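Local coordinates for dTDP-4-amino-4,6-dideoxyglucose formyltransferase (Mycobacterium tuberculosis CAS/NITR204, PDB 5VYQ), which probably transfers a formyl group from a folate cofactor to the amino group of the nucleotide-linked sugar dTDP-4-amino-4,6-dideoxyglucose, at residues 172-175 with 176-180; 214-217 with 218-222. One frame throughout, in Å; residues are numbered along the deposited sequence.

Contact 1: 172-175 with 176-180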
loop_
_atom_site.group_PDB
_atom_site.type_symbol
_atom_site.label_atom_id
_atom_site.label_comp_id
_atom_site.label_asym_id
_atom_site.label_seq_id
_atom_site.Cartn_x
_atom_site.Cartn_y
_atom_site.Cartn_z
ATOM N N GLU A 172 -14.518 32.445 5.697
ATOM C CA GLU A 172 -15.216 32.954 6.862
ATOM C C GLU A 172 -14.605 34.201 7.469
ATOM O O GLU A 172 -15.347 35.131 7.828
ATOM C CB GLU A 172 -15.204 31.905 7.962
ATOM C CG GLU A 172 -16.099 30.711 7.713
ATOM C CD GLU A 172 -15.914 29.558 8.688
ATOM O OE1 GLU A 172 -16.199 28.388 8.278
ATOM O OE2 GLU A 172 -15.545 29.844 9.843
ATOM N N HIS A 173 -13.271 34.203 7.636
ATOM C CA HIS A 173 -12.607 35.234 8.377
ATOM C C HIS A 173 -11.962 36.359 7.561
ATOM O O HIS A 173 -11.304 37.206 8.141
ATOM C CB HIS A 173 -11.591 34.636 9.354
ATOM C CG HIS A 173 -12.237 33.790 10.390
ATOM N ND1 HIS A 173 -12.832 34.330 11.513
ATOM C CD2 HIS A 173 -12.442 32.456 10.452
ATOM C CE1 HIS A 173 -13.325 33.355 12.244
ATOM N NE2 HIS A 173 -13.116 32.210 11.620
ATOM N N PHE A 174 -12.115 36.340 6.246
ATOM C CA PHE A 174 -11.370 37.249 5.382
ATOM C C PHE A 174 -11.607 38.706 5.774
ATOM O O PHE A 174 -10.667 39.489 5.895
ATOM C CB PHE A 174 -11.754 37.082 3.933
ATOM C CG PHE A 174 -11.049 38.080 3.052
ATOM C CD1 PHE A 174 -9.682 37.995 2.876
ATOM C CD2 PHE A 174 -11.720 39.173 2.526
ATOM C CE1 PHE A 174 -9.000 38.926 2.103
ATOM C CE2 PHE A 174 -11.048 40.115 1.762
ATOM C CZ PHE A 174 -9.690 39.986 1.522
ATOM N N ASP A 175 -12.873 39.090 5.989
ATOM C CA ASP A 175 -13.083 40.505 6.316
ATOM C C ASP A 175 -12.278 40.924 7.545
ATOM O O ASP A 175 -11.690 42.018 7.554
ATOM C CB ASP A 175 -14.564 40.847 6.552
ATOM C CG ASP A 175 -15.427 40.699 5.324
ATOM O OD1 ASP A 175 -14.923 40.417 4.218
ATOM O OD2 ASP A 175 -16.662 40.883 5.487
ATOM N N ALA A 176 -12.300 40.115 8.607
ATOM C CA ALA A 176 -11.588 40.468 9.847
ATOM C C ALA A 176 -10.082 40.538 9.608
ATOM O O ALA A 176 -9.366 41.378 10.169
ATOM C CB ALA A 176 -11.901 39.499 10.972
ATOM N N ILE A 177 -9.602 39.612 8.784
ATOM C CA ILE A 177 -8.200 39.561 8.451
ATOM C C ILE A 177 -7.789 40.809 7.706
ATOM O O ILE A 177 -6.801 41.481 8.040
ATOM C CB ILE A 177 -7.868 38.309 7.638
ATOM C CG1 ILE A 177 -8.018 37.057 8.496
ATOM C CG2 ILE A 177 -6.412 38.336 7.105
ATOM C CD1 ILE A 177 -8.212 35.772 7.705
ATOM N N ARG A 178 -8.578 41.126 6.697
ATOM C CA ARG A 178 -8.410 42.345 5.923
ATOM C C ARG A 178 -8.323 43.592 6.795
ATOM O O ARG A 178 -7.386 44.402 6.696
ATOM C CB ARG A 178 -9.534 42.440 4.879
ATOM C CG ARG A 178 -9.486 43.695 4.008
ATOM C CD ARG A 178 -10.823 43.964 3.322
ATOM N NE ARG A 178 -11.880 44.175 4.332
ATOM C CZ ARG A 178 -13.172 43.889 4.183
ATOM N NH1 ARG A 178 -13.628 43.367 3.055
ATOM N NH2 ARG A 178 -14.010 44.111 5.182
ATOM N N ASP A 179 -9.279 43.710 7.705
ATOM C CA ASP A 179 -9.463 44.935 8.452
ATOM C C ASP A 179 -8.641 44.967 9.720
ATOM O O ASP A 179 -8.539 46.001 10.359
ATOM C CB ASP A 179 -10.912 45.060 8.862
ATOM C CG ASP A 179 -11.850 45.319 7.689
ATOM O OD1 ASP A 179 -11.433 45.823 6.629
ATOM O OD2 ASP A 179 -13.037 44.972 7.825
ATOM N N GLY A 180 -8.074 43.849 10.125
ATOM C CA GLY A 180 -7.355 43.805 11.397
ATOM C C GLY A 180 -8.284 44.026 12.582
ATOM O O GLY A 180 -7.842 44.500 13.627
HETATM O O HOH W 1 -16.718 43.981 4.173
HETATM O O HOH W 2 -15.656 41.032 1.843
#

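Contact 2: 214-217 with 218-222. With EDO (1,2-ethanediol), chain E.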
loop_
_atom_site.group_PDB
_atom_site.type_symbol
_atom_site.label_atom_id
_atom_site.label_comp_id
_atom_site.label_asym_id
_atom_site.label_seq_id
_atom_site.Cartn_x
_atom_site.Cartn_y
_atom_site.Cartn_z
ATOM N N GLY A 214 0.043 -1.515 15.496
ATOM C CA GLY A 214 -0.610 -0.186 15.434
ATOM C C GLY A 214 0.366 0.940 15.162
ATOM O O GLY A 214 0.148 1.808 14.274
ATOM N N HIS A 215 1.471 0.915 15.893
ATOM C CA HIS A 215 2.495 1.935 15.785
ATOM C C HIS A 215 3.072 1.876 14.383
ATOM O O HIS A 215 3.301 2.904 13.765
ATOM C CB HIS A 215 3.559 1.635 16.850
ATOM C CG HIS A 215 4.794 2.447 16.715
ATOM N ND1 HIS A 215 4.920 3.681 17.306
ATOM C CD2 HIS A 215 5.964 2.197 16.077
ATOM C CE1 HIS A 215 6.114 4.175 17.021
ATOM N NE2 HIS A 215 6.767 3.292 16.284
ATOM N N PHE A 216 3.378 0.674 13.915
ATOM C CA PHE A 216 3.894 0.572 12.561
ATOM C C PHE A 216 2.932 1.083 11.478
ATOM O O PHE A 216 3.335 1.744 10.509
ATOM C CB PHE A 216 4.311 -0.864 12.285
ATOM C CG PHE A 216 4.952 -1.032 10.971
ATOM C CD1 PHE A 216 6.179 -0.394 10.715
ATOM C CD2 PHE A 216 4.347 -1.794 9.983
ATOM C CE1 PHE A 216 6.829 -0.500 9.497
ATOM C CE2 PHE A 216 4.990 -1.922 8.759
ATOM C CZ PHE A 216 6.209 -1.263 8.530
ATOM N N LEU A 217 1.663 0.720 11.600
ATOM C CA LEU A 217 0.676 1.149 10.631
ATOM C C LEU A 217 0.561 2.677 10.680
ATOM O O LEU A 217 0.390 3.315 9.634
ATOM C CB LEU A 217 -0.677 0.500 10.915
ATOM C CG LEU A 217 -0.874 -0.956 10.454
ATOM C CD1 LEU A 217 -2.050 -1.616 11.185
ATOM C CD2 LEU A 217 -1.051 -1.029 8.944
ATOM N N ASN A 218 0.656 3.277 11.873
ATOM C CA ASN A 218 0.652 4.745 11.969
ATOM C C ASN A 218 1.842 5.364 11.244
ATOM O O ASN A 218 1.676 6.297 10.439
ATOM C CB ASN A 218 0.620 5.211 13.411
ATOM C CG ASN A 218 -0.735 5.016 14.054
ATOM O OD1 ASN A 218 -1.739 4.742 13.396
ATOM N ND2 ASN A 218 -0.750 5.130 15.362
ATOM N N ARG A 219 3.021 4.761 11.395
ATOM C CA ARG A 219 4.157 5.238 10.602
ATOM C C ARG A 219 3.941 5.182 9.108
ATOM O O ARG A 219 4.257 6.147 8.391
ATOM C CB ARG A 219 5.405 4.446 11.001
ATOM C CG ARG A 219 6.725 4.798 10.332
ATOM C CD ARG A 219 7.251 6.168 10.745
ATOM N NE ARG A 219 8.685 6.200 10.492
ATOM C CZ ARG A 219 9.608 5.578 11.214
ATOM N NH1 ARG A 219 10.874 5.607 10.796
ATOM N NH2 ARG A 219 9.290 4.969 12.357
ATOM N N LEU A 220 3.496 4.039 8.604
ATOM C CA LEU A 220 3.318 3.871 7.186
ATOM C C LEU A 220 2.240 4.783 6.621
ATOM O O LEU A 220 2.406 5.367 5.565
ATOM C CB LEU A 220 2.942 2.456 6.817
ATOM C CG LEU A 220 3.980 1.395 7.067
ATOM C CD1 LEU A 220 3.396 0.094 6.532
ATOM C CD2 LEU A 220 5.271 1.761 6.362
ATOM N N ARG A 221 1.118 4.912 7.331
ATOM C CA ARG A 221 0.049 5.741 6.771
ATOM C C ARG A 221 0.442 7.236 6.872
ATOM O O ARG A 221 0.029 8.063 6.057
ATOM C CB ARG A 221 -1.281 5.424 7.494
ATOM C CG ARG A 221 -1.478 5.945 8.896
ATOM C CD ARG A 221 -2.611 5.195 9.583
ATOM N NE ARG A 221 -2.889 5.608 10.960
ATOM C CZ ARG A 221 -3.867 6.416 11.349
ATOM N NH1 ARG A 221 -4.671 7.011 10.494
ATOM N NH2 ARG A 221 -4.050 6.580 12.641
ATOM N N ALA A 222 1.175 7.597 7.927
ATOM C CA ALA A 222 1.698 8.951 8.022
ATOM C C ALA A 222 2.568 9.336 6.819
ATOM O O ALA A 222 2.599 10.519 6.423
ATOM C CB ALA A 222 2.446 9.155 9.324
HETATM C C1 EDO E . -4.061 2.395 12.143
HETATM O O1 EDO E . -5.162 3.259 12.438
HETATM C C2 EDO E . -3.759 1.659 13.441
HETATM O O2 EDO E . -3.314 2.535 14.468
#

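Contact 1: 172-175 with 176-180
D175 and R178 run alongside each other in the same direction, one helical turn apart, with the carboxylate and guanidinium planes only 19° apart. D175 OD1 sits 3.4 Å from R178 NH1, well out of the guanidinium plane, so this salt bridge rests on charge alone, with no N-H aimed at the oxygen. A water between them receives from R178 NH2 and gives a weak bond to D175 OD2. R178 NE and the other N-H of NH2 go to D179: NE meets OD1 at 2.9 Å from above the carboxylate plane, and NH2 meets OD2 at 2.9 Å on its syn side. Both oxygens lie near the guanidinium plane, and this side-on grip fixes its rotation. A bend at chi3 (61°) folds the arginine chain back over D175 CB, while R178 CB lies over one face of the F174 ring, toward its rim. Beneath the side chains, R178 N donates almost straight to F174 O at 2.8 Å. Further out, R43 of helix 31-43 makes a second salt bridge to D175 OD1, and D179 OD1 accepts from G19 N. Together D175, R178 and D179 form a salt-bridge network on the last turn of helix 155-179, just before G180 turns to positive phi.

Contact 2: 214-217 with 218-222
L220 is set against F216 one turn earlier in helix 213-222, and the leucine can be followed outward from its backbone. CB stays near the helix, 3.8 Å from F216 O. CG stands over one face of the phenyl ring, 4.0 Å from its centroid and 22° off the normal, a CH-pi contact displaced toward the rim. Of the two methyls, CD1 presses on F216 CE2 at 3.4 Å, and CD2 comes to 3.8 Å from CZ. The backbone locks this spacing: L220 N donates to F216 O at 3.0 Å. V243 and V245 of strand 240-249 also pack on L220, and the F216 ring meets F213 of the second subunit with the planes at about 55°.

N218 and R221 form a polar pair on adjacent turns. With R221 CG between the backbone N and the carbonyl carbon (chi1 74°), the chain starts out past L217 O, which CG approaches to 3.3 Å, and from there runs extended to carry the guanidinium back to N218. Its NE donates to N218 OD1 at 2.8 Å, and NH2 reaches the same oxygen at 3.0 Å. Both come from one face of the amide plane, while OD1 itself lies in the guanidinium plane. A 1,2-ethanediol, probably from the crystallisation liquor, gives OD1 a third hydrogen bond through O2, and its O1 lies over a guanidinium face. The arginine chain also packs among I119, I149, V245 and L247. N218 OD1, taking two N-H bonds from R221, and the carbonyls of E150 and D153, which take up NH1, thus hold a buried arginine whose positive charge these oxygens would be expected to stabilise.

In the fold
Contact 1 comes first along the chain, closing helix 155-179, and contact 2 follows on helix 213-222. Their centres are 38 Å apart, with the nearest atoms about 24 Å apart, and they lie on opposite sides of the chain's centre without touching. Contact 1 packs against helix 31-43, in the part of the molecule built round the six-stranded mixed sheet, and no second subunit reaches it. Contact 2 belongs to the C-terminal dimerization family region, beside strand 240-249, and touches the other subunit. The two thus belong to separate parts of the molecule: one is the C-terminal end of a helix packed on helix 31-43, the other a helix at the dimer interface.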